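Local coordinates for protein Cap5O (PDB 3OJO) that acts as an NAD-dependent UDP-N-acetyl-mannosamine dehydrogenase in the synthesis of the Staphylococcus aureus capsular polysaccharide, at residues Q99-D104 and H268-D273; R178-V183 and G201-T206; P261-G266 and F404-V409. All coordinates share one frame; numbering follows the deposited sequence.

Contact 1. Residues Q99-D104 and H268-D273; sequences QYRSCD and HCLAVD
A disulfide joins two loops in a buried contact, one from the Rossmann-type NAD-binding domain and one from the central domain. Cys103 SG and Cys269 SG are bonded at 2.0 Å (chi3 103°). Cys103 SG stands anti to its carbonyl carbon, while Cys269 SG takes the crowded place between backbone N and carbonyl carbon. The link marks the oxidized form of the enzyme and lies near Thr93 and Thr130, which bind NAD. In relatives such as UDP-glucose dehydrogenase, the loop matching 268-273 carries the nucleophilic cysteine. Next to the sulfurs, Leu270 N donates to Arg101 O at 3.2 Å, almost along the C=O axis (N-H...O 166°). The extended Arg101 chain runs past Leu270 with its guanidinium beside His268. His268 O lies over one guanidinium face, 3.0 Å from Arg101 NH1, at an angle too poor for a hydrogen bond. Arg101 NH2 forms a salt bridge with Asp223 of helix 208-238. That helix also holds the second loop, through Asn219 to Cys269 O and Thr220 to Ala271 N. At the other end, Tyr100 CB packs on Val272 CG2 at 3.6 Å. Beside it Ser102 OG donates to Val272 O at 2.7 Å, coming 58° above the carbonyl plane.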
loop_
_atom_site.group_PDB
_atom_site.type_symbol
_atom_site.label_atom_id
_atom_site.label_comp_id
_atom_site.label_asym_id
_atom_site.label_seq_id
_atom_site.Cartn_x
_atom_site.Cartn_y
_atom_site.Cartn_z
ATOM N N GLN B 99 -7.829 18.538 5.385
ATOM C CA GLN B 99 -6.589 17.761 5.263
ATOM C C GLN B 99 -6.825 16.416 4.574
ATOM O O GLN B 99 -6.286 16.169 3.491
ATOM C CB GLN B 99 -5.955 17.516 6.664
ATOM C CG GLN B 99 -6.195 18.608 7.727
ATOM C CD GLN B 99 -7.561 18.533 8.394
ATOM O OE1 GLN B 99 -7.920 17.539 9.037
ATOM N NE2 GLN B 99 -8.349 19.599 8.270
ATOM N N TYR B 100 -7.675 15.579 5.210
ATOM C CA TYR B 100 -8.099 14.219 4.851
ATOM C C TYR B 100 -8.776 14.074 3.487
ATOM O O TYR B 100 -8.910 12.944 3.004
ATOM C CB TYR B 100 -9.061 13.685 5.935
ATOM C CG TYR B 100 -8.411 13.476 7.283
ATOM C CD1 TYR B 100 -7.771 12.280 7.594
ATOM C CD2 TYR B 100 -8.424 14.478 8.251
ATOM C CE1 TYR B 100 -7.170 12.082 8.837
ATOM C CE2 TYR B 100 -7.811 14.297 9.493
ATOM C CZ TYR B 100 -7.185 13.095 9.780
ATOM O OH TYR B 100 -6.579 12.907 11.001
ATOM N N ARG B 101 -9.211 15.201 2.880
ATOM C CA ARG B 101 -9.991 15.265 1.643
ATOM C C ARG B 101 -11.241 14.346 1.727
ATOM O O ARG B 101 -11.301 13.227 1.191
ATOM C CB ARG B 101 -9.147 15.208 0.343
ATOM C CG ARG B 101 -8.972 13.841 -0.286
ATOM C CD ARG B 101 -8.222 13.883 -1.589
ATOM N NE ARG B 101 -7.686 12.557 -1.879
ATOM C CZ ARG B 101 -7.223 12.165 -3.059
ATOM N NH1 ARG B 101 -7.232 12.998 -4.094
ATOM N NH2 ARG B 101 -6.757 10.935 -3.219
ATOM N N SER B 102 -12.186 14.795 2.542
ATOM C CA SER B 102 -13.427 14.081 2.748
ATOM C C SER B 102 -14.374 14.437 1.619
ATOM O O SER B 102 -14.248 15.504 1.000
ATOM C CB SER B 102 -14.038 14.470 4.086
ATOM O OG SER B 102 -13.711 13.492 5.054
ATOM N N CYS B 103 -15.301 13.531 1.333
ATOM C CA CYS B 103 -16.313 13.764 0.310
ATOM C C CYS B 103 -17.354 14.698 0.883
ATOM O O CYS B 103 -17.774 14.532 2.037
ATOM C CB CYS B 103 -16.962 12.455 -0.129
ATOM S SG CYS B 103 -15.832 11.198 -0.788
ATOM N N ASP B 104 -17.786 15.661 0.082
ATOM C CA ASP B 104 -18.846 16.557 0.499
ATOM C C ASP B 104 -20.188 15.957 0.032
ATOM O O ASP B 104 -20.412 15.840 -1.174
ATOM C CB ASP B 104 -18.601 17.969 -0.058
ATOM C CG ASP B 104 -19.618 19.013 0.346
ATOM O OD1 ASP B 104 -19.730 20.033 -0.369
ATOM O OD2 ASP B 104 -20.319 18.800 1.363
ATOM N N HIS B 268 -10.852 12.417 -6.892
ATOM C CA HIS B 268 -11.441 11.523 -5.874
ATOM C C HIS B 268 -11.235 11.848 -4.378
ATOM O O HIS B 268 -10.215 12.428 -3.993
ATOM C CB HIS B 268 -10.969 10.079 -6.140
ATOM C CG HIS B 268 -9.479 9.940 -6.279
ATOM N ND1 HIS B 268 -8.849 10.067 -7.512
ATOM C CD2 HIS B 268 -8.540 9.699 -5.334
ATOM C CE1 HIS B 268 -7.555 9.899 -7.276
ATOM N NE2 HIS B 268 -7.319 9.674 -5.983
ATOM N N CYS B 269 -12.184 11.394 -3.534
ATOM C CA CYS B 269 -12.152 11.575 -2.086
ATOM C C CYS B 269 -12.051 10.245 -1.326
ATOM O O CYS B 269 -12.458 9.200 -1.845
ATOM C CB CYS B 269 -13.301 12.452 -1.597
ATOM S SG CYS B 269 -14.914 12.093 -2.348
ATOM N N LEU B 270 -11.447 10.281 -0.118
ATOM C CA LEU B 270 -11.085 9.094 0.665
ATOM C C LEU B 270 -12.075 8.523 1.692
ATOM O O LEU B 270 -13.126 9.122 1.932
ATOM C CB LEU B 270 -9.696 9.283 1.293
ATOM C CG LEU B 270 -8.582 9.779 0.407
ATOM C CD1 LEU B 270 -7.297 9.830 1.184
ATOM C CD2 LEU B 270 -8.414 8.917 -0.846
ATOM N N ALA B 271 -11.708 7.350 2.298
ATOM C CA ALA B 271 -12.433 6.567 3.318
ATOM C C ALA B 271 -12.508 7.276 4.700
ATOM O O ALA B 271 -12.288 6.665 5.757
ATOM C CB ALA B 271 -11.814 5.173 3.451
ATOM N N VAL B 272 -12.844 8.572 4.679
ATOM C CA VAL B 272 -12.972 9.368 5.891
ATOM C C VAL B 272 -14.272 10.134 5.907
ATOM O O VAL B 272 -14.541 10.922 4.996
ATOM C CB VAL B 272 -11.742 10.260 6.199
ATOM C CG1 VAL B 272 -10.628 9.456 6.868
ATOM C CG2 VAL B 272 -11.234 10.973 4.944
ATOM N N ASP B 273 -15.109 9.862 6.913
ATOM C CA ASP B 273 -16.348 10.604 7.077
ATOM C C ASP B 273 -15.982 11.893 7.851
ATOM O O ASP B 273 -15.180 11.831 8.798
ATOM C CB ASP B 273 -17.448 9.763 7.750
ATOM C CG ASP B 273 -17.304 9.586 9.243
ATOM O OD1 ASP B 273 -16.667 8.598 9.662
ATOM O OD2 ASP B 273 -17.834 10.432 9.991
#

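Contact 2. Residues R178-V183 and G201-T206; sequences RIIGGV and GEMIET
Strands 178-182 and 203-206 run parallel, 4.6 Å apart at their closest, with their directions 25° apart. Backbone hydrogen bonds alternate between them. Arg178 N donates to Glu202 O at 2.7 Å, and Arg178 O accepts from Ile204 N. Ile180 N then reaches Ile204 O at 2.8 Å, the straightest of the set at 171°. Thr206 N to Ile180 O and Gly182 N to Thr206 O (3.1 Å) complete the series. Met203 CA also points a C-H at Arg178 O.

Ile180 can be followed from CB to its tip. Its CB lies 3.8 Å from Ile204 O, on the neighbouring strand. CG1, anti to the carbonyl carbon, comes to 4.2 Å from Met203 CB. The chain then bends (chi2 -68°), and CD1 ends 4.0 Å from Met203 SD, the two side chains crossing obliquely.

The two strands are the ends of a beta-alpha-beta crossover through helix 185-195, at the edge of the NAD-binding sheet. Tyr195 of that helix covers the face bearing Arg178, Ile180 and Met203. Arg178 turns away at chi3; its NH1 forms a salt bridge with Glu162 and its NH2 a hydrogen bond with Leu173 O. Glu205 forms a salt bridge with Lys192.

On the other face, Ile179 CG2 meets Thr206 CG2 at 3.7 Å. Helix 208-238 packs on Ile179 there, and Met249 of the second subunit touches Ile179, Ile204 and Thr206.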
loop_
_atom_site.group_PDB
_atom_site.type_symbol
_atom_site.label_atom_id
_atom_site.label_comp_id
_atom_site.label_asym_id
_atom_site.label_seq_id
_atom_site.Cartn_x
_atom_site.Cartn_y
_atom_site.Cartn_z
ATOM N N ARG B 178 -20.950 -4.837 -10.858
ATOM C CA ARG B 178 -21.591 -3.785 -10.121
ATOM C C ARG B 178 -21.812 -4.166 -8.677
ATOM O O ARG B 178 -22.255 -5.280 -8.398
ATOM C CB ARG B 178 -22.929 -3.537 -10.816
ATOM C CG ARG B 178 -23.434 -2.134 -10.689
ATOM C CD ARG B 178 -24.602 -1.892 -11.616
ATOM N NE ARG B 178 -24.167 -1.300 -12.881
ATOM C CZ ARG B 178 -23.969 -0.000 -13.063
ATOM N NH1 ARG B 178 -24.134 0.851 -12.056
ATOM N NH2 ARG B 178 -23.593 0.458 -14.250
ATOM N N ILE B 179 -21.548 -3.230 -7.763
ATOM C CA ILE B 179 -21.791 -3.418 -6.348
ATOM C C ILE B 179 -23.188 -2.849 -6.024
ATOM O O ILE B 179 -23.456 -1.678 -6.303
ATOM C CB ILE B 179 -20.661 -2.790 -5.485
ATOM C CG1 ILE B 179 -19.314 -3.511 -5.723
ATOM C CG2 ILE B 179 -21.040 -2.766 -4.001
ATOM C CD1 ILE B 179 -18.150 -2.848 -5.149
ATOM N N ILE B 180 -24.080 -3.701 -5.457
ATOM C CA ILE B 180 -25.428 -3.313 -5.051
ATOM C C ILE B 180 -25.412 -3.346 -3.531
ATOM O O ILE B 180 -25.440 -4.435 -2.948
ATOM C CB ILE B 180 -26.546 -4.249 -5.648
ATOM C CG1 ILE B 180 -26.398 -4.529 -7.187
ATOM C CG2 ILE B 180 -27.972 -3.812 -5.232
ATOM C CD1 ILE B 180 -26.623 -3.387 -8.140
ATOM N N GLY B 181 -25.319 -2.164 -2.914
ATOM C CA GLY B 181 -25.301 -2.001 -1.469
ATOM C C GLY B 181 -26.640 -1.547 -0.929
ATOM O O GLY B 181 -26.920 -0.346 -0.898
ATOM N N GLY B 182 -27.468 -2.507 -0.503
ATOM C CA GLY B 182 -28.780 -2.226 0.069
ATOM C C GLY B 182 -28.732 -2.009 1.571
ATOM O O GLY B 182 -27.878 -2.578 2.259
ATOM N N VAL B 183 -29.652 -1.175 2.093
ATOM C CA VAL B 183 -29.739 -0.903 3.533
ATOM C C VAL B 183 -30.300 -2.157 4.217
ATOM O O VAL B 183 -29.888 -2.491 5.333
ATOM C CB VAL B 183 -30.550 0.384 3.842
ATOM C CG1 VAL B 183 -30.726 0.601 5.345
ATOM C CG2 VAL B 183 -29.883 1.590 3.222
ATOM N N GLY B 201 -22.934 -7.472 -16.718
ATOM C CA GLY B 201 -21.864 -7.709 -15.764
ATOM C C GLY B 201 -22.406 -8.345 -14.498
ATOM O O GLY B 201 -23.619 -8.439 -14.313
ATOM N N GLU B 202 -21.512 -8.810 -13.629
ATOM C CA GLU B 202 -21.871 -9.461 -12.370
ATOM C C GLU B 202 -22.410 -8.419 -11.400
ATOM O O GLU B 202 -21.928 -7.294 -11.387
ATOM C CB GLU B 202 -20.623 -10.166 -11.798
ATOM C CG GLU B 202 -20.790 -10.894 -10.471
ATOM C CD GLU B 202 -19.497 -11.224 -9.740
ATOM O OE1 GLU B 202 -19.537 -11.338 -8.492
ATOM O OE2 GLU B 202 -18.445 -11.367 -10.410
ATOM N N MET B 203 -23.414 -8.783 -10.607
ATOM C CA MET B 203 -23.959 -7.893 -9.601
ATOM C C MET B 203 -23.621 -8.448 -8.230
ATOM O O MET B 203 -24.120 -9.504 -7.840
ATOM C CB MET B 203 -25.460 -7.677 -9.785
ATOM C CG MET B 203 -25.784 -6.977 -11.071
ATOM S SD MET B 203 -27.373 -6.159 -10.951
ATOM C CE MET B 203 -28.015 -6.552 -12.538
ATOM N N ILE B 204 -22.697 -7.780 -7.547
ATOM C CA ILE B 204 -22.213 -8.160 -6.227
ATOM C C ILE B 204 -23.207 -7.609 -5.205
ATOM O O ILE B 204 -23.499 -6.409 -5.196
ATOM C CB ILE B 204 -20.724 -7.712 -5.995
ATOM C CG1 ILE B 204 -19.745 -8.409 -6.964
ATOM C CG2 ILE B 204 -20.269 -7.995 -4.583
ATOM C CD1 ILE B 204 -19.592 -7.792 -8.288
ATOM N N GLU B 205 -23.767 -8.507 -4.395
ATOM C CA GLU B 205 -24.750 -8.179 -3.378
ATOM C C GLU B 205 -24.072 -7.988 -2.053
ATOM O O GLU B 205 -23.319 -8.855 -1.613
ATOM C CB GLU B 205 -25.804 -9.286 -3.249
ATOM C CG GLU B 205 -26.622 -9.518 -4.509
ATOM C CD GLU B 205 -27.542 -10.716 -4.423
ATOM O OE1 GLU B 205 -27.986 -11.043 -3.296
ATOM O OE2 GLU B 205 -27.802 -11.340 -5.479
ATOM N N THR B 206 -24.368 -6.862 -1.395
ATOM C CA THR B 206 -23.814 -6.515 -0.089
ATOM C C THR B 206 -24.673 -5.453 0.564
ATOM O O THR B 206 -25.636 -5.018 -0.048
ATOM C CB THR B 206 -22.310 -6.139 -0.199
ATOM O OG1 THR B 206 -21.851 -5.832 1.105
ATOM C CG2 THR B 206 -22.033 -4.958 -1.142
#

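Contact 3. Residues P261-G266 and F404-V409; sequences PGPGVG and FDTKNV
Pro263 and Thr406 form the tight part of this small contact. Thr406 OG1 sits over one side of the proline ring, 3.5 Å from Pro263 CG and 3.6 Å from Pro263 CB. It takes the crowded place between backbone N and carbonyl carbon (chi1 71°). The hydroxyl is not left to the ring alone, because it also hydrogen-bonds Ile380 O on the neighbouring strand 377-380. Beside it, Gly262 CA aims a C-H at Thr406 O, with a carbon-oxygen distance of 3.3 Å and 168° at the hydrogen. No conventional hydrogen bond crosses between the two segments.

The contact joins the central domain to the C-terminal UDP-binding domain. Segment 404-409 leaves the end of strand 402-405 in the five-stranded parallel sheet of that domain. An Asx turn shapes this exit. Asp405 OD1 accepts from Lys407 N at 3.2 Å. Asp405 OD2 uses its syn lone pair for Val409 N at 2.7 Å, and it also bonds Val410 N and Tyr419 OH. Three bonds therefore grip this oxygen. On the other segment, Gly262 O bonds Tyr422 OH, a second tie to the C-terminal domain.

The looser side is that of the partly exposed Lys407. Its chain bends at chi2 and chi3, which brings Lys407 CD alongside the CD corner of the ring, 3.6 Å from Pro263 CD. The two side chains cross at about a right angle. Lys407 also touches Asp383. Its side chain comes within about 7 Å of a bound pyridine-2,6-dicarboxylate. Residues 264-266 run away from segment 404-409, and Val265 packs on helices 208-238 and 286-312.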
loop_
_atom_site.group_PDB
_atom_site.type_symbol
_atom_site.label_atom_id
_atom_site.label_comp_id
_atom_site.label_asym_id
_atom_site.label_seq_id
_atom_site.Cartn_x
_atom_site.Cartn_y
_atom_site.Cartn_z
ATOM N N PRO B 261 5.650 7.473 -8.515
ATOM C CA PRO B 261 5.563 8.829 -7.944
ATOM C C PRO B 261 5.053 9.816 -9.003
ATOM O O PRO B 261 4.974 9.471 -10.197
ATOM C CB PRO B 261 7.002 9.141 -7.542
ATOM C CG PRO B 261 7.851 8.277 -8.443
ATOM C CD PRO B 261 7.030 7.133 -8.929
ATOM N N GLY B 262 4.709 11.024 -8.566
ATOM C CA GLY B 262 4.191 12.052 -9.459
ATOM C C GLY B 262 4.165 13.446 -8.868
ATOM O O GLY B 262 4.748 13.700 -7.815
ATOM N N PRO B 263 3.460 14.371 -9.529
ATOM C CA PRO B 263 3.406 15.763 -9.031
ATOM C C PRO B 263 2.415 16.027 -7.887
ATOM O O PRO B 263 2.288 17.154 -7.399
ATOM C CB PRO B 263 3.032 16.550 -10.289
ATOM C CG PRO B 263 2.272 15.594 -11.144
ATOM C CD PRO B 263 2.728 14.209 -10.803
ATOM N N GLY B 264 1.724 14.976 -7.472
ATOM C CA GLY B 264 0.691 15.021 -6.447
ATOM C C GLY B 264 -0.498 14.183 -6.869
ATOM O O GLY B 264 -0.411 13.410 -7.830
ATOM N N VAL B 265 -1.608 14.307 -6.131
ATOM C CA VAL B 265 -2.836 13.535 -6.342
ATOM C C VAL B 265 -4.018 14.496 -6.467
ATOM O O VAL B 265 -4.023 15.526 -5.799
ATOM C CB VAL B 265 -3.044 12.454 -5.228
ATOM C CG1 VAL B 265 -4.311 11.640 -5.450
ATOM C CG2 VAL B 265 -1.854 11.517 -5.138
ATOM N N GLY B 266 -4.998 14.157 -7.303
ATOM C CA GLY B 266 -6.182 14.980 -7.503
ATOM C C GLY B 266 -7.485 14.220 -7.454
ATOM O O GLY B 266 -7.538 13.136 -6.876
ATOM N N PHE B 404 11.951 18.114 -17.458
ATOM C CA PHE B 404 11.773 17.481 -16.150
ATOM C C PHE B 404 10.367 16.861 -16.147
ATOM O O PHE B 404 9.349 17.564 -16.062
ATOM C CB PHE B 404 11.999 18.418 -14.946
ATOM C CG PHE B 404 11.777 17.750 -13.603
ATOM C CD1 PHE B 404 12.134 16.416 -13.397
ATOM C CD2 PHE B 404 11.215 18.450 -12.545
ATOM C CE1 PHE B 404 11.900 15.793 -12.170
ATOM C CE2 PHE B 404 11.002 17.828 -11.313
ATOM C CZ PHE B 404 11.354 16.509 -11.136
ATOM N N ASP B 405 10.331 15.535 -16.316
ATOM C CA ASP B 405 9.098 14.771 -16.412
ATOM C C ASP B 405 8.737 14.141 -15.072
ATOM O O ASP B 405 9.379 13.192 -14.634
ATOM C CB ASP B 405 9.208 13.757 -17.557
ATOM C CG ASP B 405 7.956 12.998 -17.921
ATOM O OD1 ASP B 405 6.861 13.407 -17.484
ATOM O OD2 ASP B 405 8.065 12.005 -18.655
ATOM N N THR B 406 7.709 14.704 -14.411
ATOM C CA THR B 406 7.215 14.253 -13.113
ATOM C C THR B 406 6.303 13.027 -13.241
ATOM O O THR B 406 5.953 12.434 -12.219
ATOM C CB THR B 406 6.514 15.416 -12.363
ATOM O OG1 THR B 406 5.276 15.714 -12.985
ATOM C CG2 THR B 406 7.369 16.646 -12.247
ATOM N N LYS B 407 5.918 12.661 -14.485
ATOM C CA LYS B 407 5.001 11.544 -14.791
ATOM C C LYS B 407 5.647 10.330 -15.489
ATOM O O LYS B 407 5.000 9.287 -15.575
ATOM C CB LYS B 407 3.786 12.044 -15.621
ATOM C CG LYS B 407 2.836 12.987 -14.886
ATOM C CD LYS B 407 2.058 12.317 -13.739
ATOM C CE LYS B 407 0.925 11.435 -14.175
ATOM N NZ LYS B 407 0.095 11.027 -13.014
ATOM N N ASN B 408 6.905 10.462 -15.985
ATOM C CA ASN B 408 7.652 9.419 -16.717
ATOM C C ASN B 408 6.844 8.924 -17.949
ATOM O O ASN B 408 6.689 7.718 -18.180
ATOM C CB ASN B 408 8.106 8.286 -15.779
ATOM C CG ASN B 408 9.095 7.322 -16.382
ATOM O OD1 ASN B 408 9.991 7.682 -17.142
ATOM N ND2 ASN B 408 8.964 6.062 -16.035
ATOM N N VAL B 409 6.308 9.896 -18.716
ATOM C CA VAL B 409 5.455 9.688 -19.882
ATOM C C VAL B 409 6.219 9.599 -21.221
ATOM O O VAL B 409 5.818 8.816 -22.087
ATOM C CB VAL B 409 4.246 10.676 -19.893
ATOM C CG1 VAL B 409 4.667 12.108 -20.212
ATOM C CG2 VAL B 409 3.141 10.209 -20.828
#

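Taken as 2, 1, 3, the contacts run from the NAD-binding domain to the C-terminal one. Contact 2 lies in the NAD-binding sheet, contact 1 ties that domain to the central one, and contact 3 ties the central domain to the C-terminal one. Contacts 1 and 3 share one loop, between helices 243-250 and 275-280, and their segments alternate along the chain. This central-domain loop is thereby tied to both outer domains. Their centres are about 22 Å apart, yet Arg101 NH1 makes a weak hydrogen bond to Gly266 O. Contact 2 falls between the segments of contact 1 in sequence, with centres about 23 Å apart. Its centre is about 35 Å from that of contact 3.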